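Local coordinates for protein DNA polymerase III subunit beta (Helicobacter pylori 26695, PDB 4S3I) that forms a ring-shaped sliding clamp around DNA that tethers DNA polymerases and other proteins and makes replication processive, at residues A[277-282]-A[293-298]; A[268-273]-A[289-294]; A[318-323]-A[341-346]. One frame throughout, in Å; residues are numbered along the deposited sequence.

Interaction 1: A[277-282]-A[293-298]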
# COMPACT_ATOMS: atom_id res chain seq x y z
N SER A 277 20.04 -11.97 8.09
CA SER A 277 20.70 -12.74 7.03
C SER A 277 19.72 -13.22 5.97
O SER A 277 18.51 -13.19 6.18
CB SER A 277 21.39 -13.96 7.64
OG SER A 277 20.41 -14.86 8.15
N SER A 278 20.24 -13.66 4.82
CA SER A 278 19.36 -14.22 3.78
C SER A 278 19.54 -15.74 3.73
O SER A 278 18.71 -16.45 3.15
CB SER A 278 19.68 -13.62 2.42
OG SER A 278 20.92 -14.09 1.94
N THR A 279 20.62 -16.22 4.33
CA THR A 279 20.85 -17.65 4.44
C THR A 279 20.98 -18.07 5.91
O THR A 279 21.39 -17.29 6.77
CB THR A 279 22.10 -18.11 3.66
OG1 THR A 279 23.25 -17.46 4.21
CG2 THR A 279 21.98 -17.77 2.17
N ILE A 280 20.62 -19.31 6.17
CA ILE A 280 20.51 -19.81 7.53
C ILE A 280 21.15 -21.19 7.64
O ILE A 280 20.98 -22.03 6.76
CB ILE A 280 19.01 -19.90 7.92
CG1 ILE A 280 18.45 -18.51 8.22
CG2 ILE A 280 18.80 -20.82 9.12
CD1 ILE A 280 16.93 -18.50 8.38
N LYS A 281 21.90 -21.41 8.71
CA LYS A 281 22.38 -22.75 9.03
C LYS A 281 21.37 -23.48 9.93
O LYS A 281 21.14 -23.06 11.08
CB LYS A 281 23.74 -22.68 9.71
CG LYS A 281 24.32 -24.02 10.12
CD LYS A 281 25.68 -23.81 10.78
CE LYS A 281 26.25 -25.11 11.33
NZ LYS A 281 27.55 -24.86 12.03
N LEU A 282 20.77 -24.54 9.40
CA LEU A 282 19.83 -25.37 10.15
C LEU A 282 20.55 -26.58 10.74
O LEU A 282 21.23 -27.32 10.02
CB LEU A 282 18.71 -25.85 9.23
CG LEU A 282 17.78 -26.94 9.78
CD1 LEU A 282 16.96 -26.38 10.94
CD2 LEU A 282 16.85 -27.52 8.69
N SER A 293 21.94 -17.56 11.85
CA SER A 293 22.17 -16.70 10.69
C SER A 293 23.50 -17.08 10.05
O SER A 293 24.46 -17.37 10.76
CB SER A 293 22.18 -15.23 11.09
OG SER A 293 23.19 -14.96 12.04
N LEU A 294 23.56 -17.09 8.72
CA LEU A 294 24.73 -17.59 8.02
C LEU A 294 25.49 -16.51 7.25
O LEU A 294 26.71 -16.36 7.41
CB LEU A 294 24.33 -18.76 7.11
CG LEU A 294 25.37 -19.61 6.38
CD1 LEU A 294 26.41 -20.20 7.34
CD2 LEU A 294 24.65 -20.73 5.64
N ASP A 295 24.78 -15.74 6.42
CA ASP A 295 25.46 -14.70 5.65
C ASP A 295 25.24 -13.31 6.26
O ASP A 295 25.17 -12.29 5.56
CB ASP A 295 25.08 -14.73 4.15
CG ASP A 295 23.62 -14.42 3.90
OD1 ASP A 295 22.82 -14.44 4.86
OD2 ASP A 295 23.27 -14.15 2.72
N SER A 296 25.13 -13.29 7.59
CA SER A 296 25.01 -12.05 8.35
C SER A 296 26.34 -11.33 8.37
O SER A 296 27.40 -11.97 8.32
CB SER A 296 24.57 -12.35 9.78
OG SER A 296 25.52 -13.17 10.45
N GLU A 297 26.28 -10.00 8.43
CA GLU A 297 27.47 -9.16 8.56
C GLU A 297 28.32 -9.59 9.75
O GLU A 297 27.81 -10.19 10.70
CB GLU A 297 27.06 -7.70 8.77
CG GLU A 297 26.16 -7.14 7.69
CD GLU A 297 26.94 -6.67 6.47
OE1 GLU A 297 28.18 -6.50 6.58
OE2 GLU A 297 26.31 -6.45 5.42
N HIS A 298 29.61 -9.29 9.69
CA HIS A 298 30.48 -9.54 10.83
C HIS A 298 29.93 -8.75 12.02
O HIS A 298 29.47 -7.61 11.86
CB HIS A 298 31.92 -9.11 10.53
CG HIS A 298 32.90 -9.48 11.60
ND1 HIS A 298 33.27 -10.78 11.86
CD2 HIS A 298 33.59 -8.71 12.48
CE1 HIS A 298 34.14 -10.80 12.85
NE2 HIS A 298 34.35 -9.56 13.25

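Interaction 2: A[268-273]-A[289-294]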
# COMPACT_ATOMS: atom_id res chain seq x y z
N GLU A 268 8.44 -19.36 11.85
CA GLU A 268 8.70 -18.34 12.86
C GLU A 268 10.20 -18.23 13.13
O GLU A 268 10.76 -17.13 13.24
CB GLU A 268 7.91 -18.69 14.13
CG GLU A 268 7.91 -17.63 15.19
CD GLU A 268 7.20 -18.10 16.46
OE1 GLU A 268 7.15 -17.32 17.44
OE2 GLU A 268 6.69 -19.25 16.47
N SER A 269 10.88 -19.37 13.18
CA SER A 269 12.30 -19.41 13.49
C SER A 269 13.14 -18.86 12.34
O SER A 269 14.10 -18.12 12.55
CB SER A 269 12.72 -20.84 13.83
OG SER A 269 12.09 -21.26 15.04
N ILE A 270 12.75 -19.22 11.11
CA ILE A 270 13.43 -18.75 9.91
C ILE A 270 13.28 -17.24 9.70
O ILE A 270 14.25 -16.55 9.38
CB ILE A 270 12.95 -19.53 8.69
CG1 ILE A 270 13.49 -20.97 8.78
CG2 ILE A 270 13.41 -18.87 7.39
CD1 ILE A 270 12.77 -21.94 7.89
N LYS A 271 12.06 -16.73 9.88
CA LYS A 271 11.85 -15.29 9.81
C LYS A 271 12.72 -14.57 10.83
O LYS A 271 13.30 -13.52 10.55
CB LYS A 271 10.38 -14.94 10.06
CG LYS A 271 9.46 -15.36 8.94
CD LYS A 271 7.99 -15.12 9.30
CE LYS A 271 7.09 -15.53 8.14
NZ LYS A 271 5.64 -15.61 8.52
N LEU A 272 12.80 -15.16 12.02
CA LEU A 272 13.56 -14.58 13.12
C LEU A 272 15.03 -14.39 12.74
O LEU A 272 15.61 -13.34 12.98
CB LEU A 272 13.44 -15.49 14.35
CG LEU A 272 14.04 -14.96 15.64
CD1 LEU A 272 13.62 -13.52 15.79
CD2 LEU A 272 13.57 -15.77 16.85
N CYS A 273 15.65 -15.42 12.15
CA CYS A 273 17.06 -15.31 11.77
C CYS A 273 17.22 -14.45 10.52
O CYS A 273 18.26 -13.84 10.30
CB CYS A 273 17.69 -16.69 11.57
SG CYS A 273 17.79 -17.67 13.10
N ALA A 289 15.85 -28.43 16.98
CA ALA A 289 16.17 -27.83 15.69
C ALA A 289 16.80 -26.50 16.01
O ALA A 289 16.20 -25.70 16.72
CB ALA A 289 14.91 -27.62 14.85
N LEU A 290 18.02 -26.28 15.51
CA LEU A 290 18.75 -25.06 15.81
C LEU A 290 18.81 -24.21 14.55
O LEU A 290 19.03 -24.75 13.46
CB LEU A 290 20.19 -25.37 16.25
CG LEU A 290 20.55 -26.32 17.41
CD1 LEU A 290 19.99 -25.83 18.74
CD2 LEU A 290 20.18 -27.80 17.16
N PHE A 291 18.66 -22.90 14.68
CA PHE A 291 18.72 -22.02 13.52
C PHE A 291 19.74 -20.92 13.78
O PHE A 291 19.66 -20.25 14.81
CB PHE A 291 17.36 -21.38 13.26
CG PHE A 291 16.22 -22.36 13.10
CD1 PHE A 291 15.68 -22.63 11.85
CD2 PHE A 291 15.66 -22.98 14.22
CE1 PHE A 291 14.61 -23.52 11.70
CE2 PHE A 291 14.60 -23.87 14.09
CZ PHE A 291 14.06 -24.14 12.83
N GLU A 292 20.68 -20.72 12.86
CA GLU A 292 21.69 -19.67 13.00
C GLU A 292 21.83 -18.87 11.72
O GLU A 292 21.88 -19.45 10.63
CB GLU A 292 23.06 -20.27 13.36
CG GLU A 292 23.17 -20.86 14.76
CD GLU A 292 24.47 -21.62 15.00
OE1 GLU A 292 24.67 -22.68 14.38
OE2 GLU A 292 25.29 -21.14 15.82
N SER A 293 21.94 -17.56 11.85
CA SER A 293 22.17 -16.70 10.69
C SER A 293 23.50 -17.08 10.05
O SER A 293 24.46 -17.37 10.76
CB SER A 293 22.18 -15.23 11.09
OG SER A 293 23.19 -14.96 12.04
N LEU A 294 23.56 -17.09 8.72
CA LEU A 294 24.73 -17.59 8.02
C LEU A 294 25.49 -16.51 7.25
O LEU A 294 26.71 -16.36 7.41
CB LEU A 294 24.33 -18.76 7.11
CG LEU A 294 25.37 -19.61 6.38
CD1 LEU A 294 26.41 -20.20 7.34
CD2 LEU A 294 24.65 -20.73 5.64

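Interaction 3: A[318-323]-A[341-346]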
# COMPACT_ATOMS: atom_id res chain seq x y z
N PHE A 318 22.59 -33.17 12.16
CA PHE A 318 22.57 -32.96 10.71
C PHE A 318 22.60 -31.45 10.45
O PHE A 318 21.76 -30.71 10.98
CB PHE A 318 21.32 -33.61 10.11
CG PHE A 318 21.20 -33.49 8.61
CD1 PHE A 318 21.95 -34.31 7.77
CD2 PHE A 318 20.33 -32.57 8.05
CE1 PHE A 318 21.83 -34.21 6.38
CE2 PHE A 318 20.21 -32.45 6.66
CZ PHE A 318 20.96 -33.27 5.82
N HIS A 319 23.56 -31.00 9.65
CA HIS A 319 23.69 -29.58 9.36
C HIS A 319 23.30 -29.29 7.91
O HIS A 319 23.79 -29.95 6.99
CB HIS A 319 25.12 -29.11 9.61
CG HIS A 319 25.60 -29.39 11.00
ND1 HIS A 319 25.28 -28.58 12.08
CD2 HIS A 319 26.39 -30.37 11.49
CE1 HIS A 319 25.85 -29.07 13.17
NE2 HIS A 319 26.53 -30.15 12.84
N LEU A 320 22.44 -28.29 7.71
CA LEU A 320 21.96 -27.93 6.36
C LEU A 320 21.93 -26.41 6.15
O LEU A 320 21.30 -25.68 6.91
CB LEU A 320 20.56 -28.52 6.13
CG LEU A 320 19.95 -28.31 4.75
CD1 LEU A 320 20.72 -29.12 3.70
CD2 LEU A 320 18.47 -28.68 4.76
N GLY A 321 22.63 -25.93 5.12
CA GLY A 321 22.62 -24.52 4.77
C GLY A 321 21.45 -24.23 3.84
O GLY A 321 21.32 -24.89 2.80
N VAL A 322 20.60 -23.27 4.19
CA VAL A 322 19.41 -22.99 3.38
C VAL A 322 19.19 -21.52 3.06
O VAL A 322 19.59 -20.64 3.82
CB VAL A 322 18.12 -23.53 4.03
CG1 VAL A 322 18.26 -25.01 4.39
CG2 VAL A 322 17.76 -22.71 5.28
N ASN A 323 18.56 -21.26 1.91
CA ASN A 323 18.09 -19.93 1.57
C ASN A 323 16.78 -19.69 2.33
O ASN A 323 15.82 -20.46 2.20
CB ASN A 323 17.89 -19.80 0.05
CG ASN A 323 17.32 -18.44 -0.38
OD1 ASN A 323 16.27 -18.01 0.11
ND2 ASN A 323 17.99 -17.79 -1.32
N LEU A 341 10.76 -32.86 5.56
CA LEU A 341 11.98 -32.41 4.92
C LEU A 341 12.77 -33.66 4.54
O LEU A 341 13.17 -34.43 5.41
CB LEU A 341 12.79 -31.57 5.91
CG LEU A 341 14.22 -31.24 5.49
CD1 LEU A 341 14.19 -30.34 4.28
CD2 LEU A 341 14.99 -30.55 6.63
N ARG A 342 12.97 -33.88 3.24
CA ARG A 342 13.72 -35.05 2.77
C ARG A 342 15.09 -34.65 2.25
O ARG A 342 15.21 -33.78 1.39
CB ARG A 342 12.95 -35.80 1.67
CG ARG A 342 11.53 -36.17 2.02
CD ARG A 342 10.96 -37.19 1.02
NE ARG A 342 9.51 -37.31 1.15
CZ ARG A 342 8.90 -38.08 2.06
NH1 ARG A 342 9.62 -38.80 2.91
NH2 ARG A 342 7.58 -38.12 2.11
N CYS A 343 16.13 -35.30 2.76
CA CYS A 343 17.50 -34.91 2.46
C CYS A 343 18.38 -36.10 2.11
O CYS A 343 18.12 -37.24 2.53
CB CYS A 343 18.15 -34.24 3.67
SG CYS A 343 17.35 -32.75 4.30
N ASN A 344 19.43 -35.82 1.35
CA ASN A 344 20.55 -36.74 1.22
C ASN A 344 21.76 -36.05 1.83
O ASN A 344 21.71 -35.64 2.99
CB ASN A 344 20.78 -37.11 -0.25
CG ASN A 344 19.65 -37.94 -0.81
OD1 ASN A 344 19.28 -38.96 -0.22
ND2 ASN A 344 19.07 -37.50 -1.92
N GLU A 345 22.82 -35.87 1.05
CA GLU A 345 23.98 -35.12 1.53
C GLU A 345 23.66 -33.62 1.68
O GLU A 345 22.78 -33.10 0.98
CB GLU A 345 25.18 -35.33 0.59
CG GLU A 345 26.47 -35.73 1.29
CD GLU A 345 26.29 -36.89 2.26
OE1 GLU A 345 26.67 -36.74 3.45
OE2 GLU A 345 25.77 -37.95 1.84
N PRO A 346 24.35 -32.93 2.61
CA PRO A 346 24.10 -31.51 2.86
C PRO A 346 24.38 -30.65 1.64
O PRO A 346 23.90 -29.52 1.59
CB PRO A 346 25.13 -31.15 3.94
CG PRO A 346 25.37 -32.42 4.66
CD PRO A 346 25.28 -33.50 3.61
O HOH W 1 24.20 -27.45 3.23

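Interaction 1: A[277-282]-A[293-298]
Asp295 turns its CG into the crowded position between its own backbone N and carbonyl carbon (chi1 65°), and across from it Ser278 sets OG between N and C in the same way (chi1 71°), which brings Asp295 CG and Ser278 OG together at the open end of a beta-hairpin. The hairpin pairs strands 279-284 and 288-293 in the C-terminal domain of the clamp. Its last ladder rung here is the antiparallel non-hydrogen-bonded pair Ile280 and Ser293, after which Leu294 N still donates to Thr279 O at 2.9 Å. Beyond that point segment 293-298 leaves the strand, and a side chain takes over from the backbone. Asp295 OD1 accepts from two successive amides: Ser278 N, at 2.7 Å, approaches the syn lone pair, whereas Thr279 N, at 2.9 Å, comes from above the carboxylate plane. Two amides hold OD1, the Ser278 hydroxyl on OD2 limits the carboxylate's rotation, and the two N-H dipoles would be expected to stabilise its negative charge. The side chain of Thr279 crosses that of Asp295 at about a right angle, with OG1 3.1 Å from Asp295 CG. Ser277 places OG 3.5 Å from Ser293 CB; that hydroxyl is bonded to Cys273 O at the end of the preceding helix. Ser293 OG bonds Ala302 N in strand 301-307, and Ser296 OG, in the loop, bonds Glu300 O just before it. Leu294 lays its CB 3.3 Å from Thr279 O. The second carboxylate oxygen, Asp295 OD2, receives the hydroxyl of Ser278, with OG modelled only 2.5 Å away, a hydrogen bond whose exact length is doubtful.

Interaction 2: A[268-273]-A[289-294]
Ser269 and Phe291 make the tight centre of this helix-on-sheet contact. Ser269 CB stands over the middle of the Phe291 ring, 3.5 Å from the centroid and only 9° off the ring normal, a CH-pi contact in which all six ring carbons lie at nearly equal range from one methylene. Its hydroxyl also passes near the ring, with OG 3.7 Å from CE2, but is satisfied within the helix by Glu265 O. One turn on, Cys273 has SG anti to its carbonyl carbon (chi1 -66°) and rests the sulfur at the root of the same aromatic side chain, 3.7 Å from Phe291 CB and 3.6 Å from Phe291 O. Ile270 comes in between these two along the helix, its CG1 4.0 Å from Phe291 CE1, and the two side chains cross obliquely. One phenylalanine is thus met by three residues spread over two turns of the helix.

Toward the end of the strand the fit slackens. Glu292 starts its side chain away from the helix and is partly exposed, and Ser293 reaches across no closer than 4.2 Å, from its CB to Cys273 O; its hydroxyl goes to Ala302 N instead.

The axes of helix segment 268-273 and strand segment 289-293 approach to 8.3 Å at 21°, nearly parallel, in the layered helix-and-sheet arrangement of a sliding-clamp domain. Phe266 adds an edge-to-face ring contact to the surroundings of Phe291, and Ile270 continues into helix 324-332 through Phe327 and Leu328. Glu268 forms a salt bridge with Lys85 of the second subunit, and Leu272 packs on Phe107 of that subunit, so this helix lies between its own sheet and the second subunit.

Interaction 3: A[318-323]-A[341-346]
Strand 318-323 and strand 341-343 run at 102° to each other with the axes of these short segments 10.9 Å apart, and the backbones come closest where the turn after Cys343 brings Pro346 beside Leu320. Phe318, its CG anti to the backbone N (chi1 -179°), points toward 341-346. CZ packs 3.7 Å from Cys343 CB, while the sulfur lies obliquely to the ring, with SG 4.8 Å from the centroid. Asn344 O sits at the ring edge, near its plane, 3.7 Å from Phe318 CE1. Pro346 lies beside the strand with CB 3.5 Å from His319 O. Leu320 CD2 meets Cys343 SG and Leu341 CD2, in a core shared with Phe350 of the adjoining strand. Water makes a polar link: it accepts from Gly321 N at 2.9 Å and donates to Pro346 O at 2.7 Å. An aromatic, sulfur and leucine cluster thus joins the edge strand of the four-stranded sheet to the eight-stranded sheet that runs on into the central domain, and the chemistry implies a mainly apolar contact, with one water bridging the two backbones.

Overall arrangement
All three contacts belong to the C-terminal domain, and each has at least one segment in the four-stranded sheet. Interactions 1 and 2 lie with centres 9 Å apart and share Ser293 and Leu294: one closes the end of the hairpin, the other backs it with a helix, and Lys281 N to Glu292 O, 2.7 Å, probably hydrogen-bonds between them. Interaction 3 lies at the outermost strand, 318-323, where it meets the larger sheet, its centre about 15 Å from that of interaction 1; Leu282 O and Leu320 N, 2.8 Å apart, connect the two. Interactions 2 and 3 do not touch, their nearest atoms being about 4 Å apart. Interaction 2 alone extends to the second subunit, so the set runs from the dimer interface, through the hairpin, to the larger sheet.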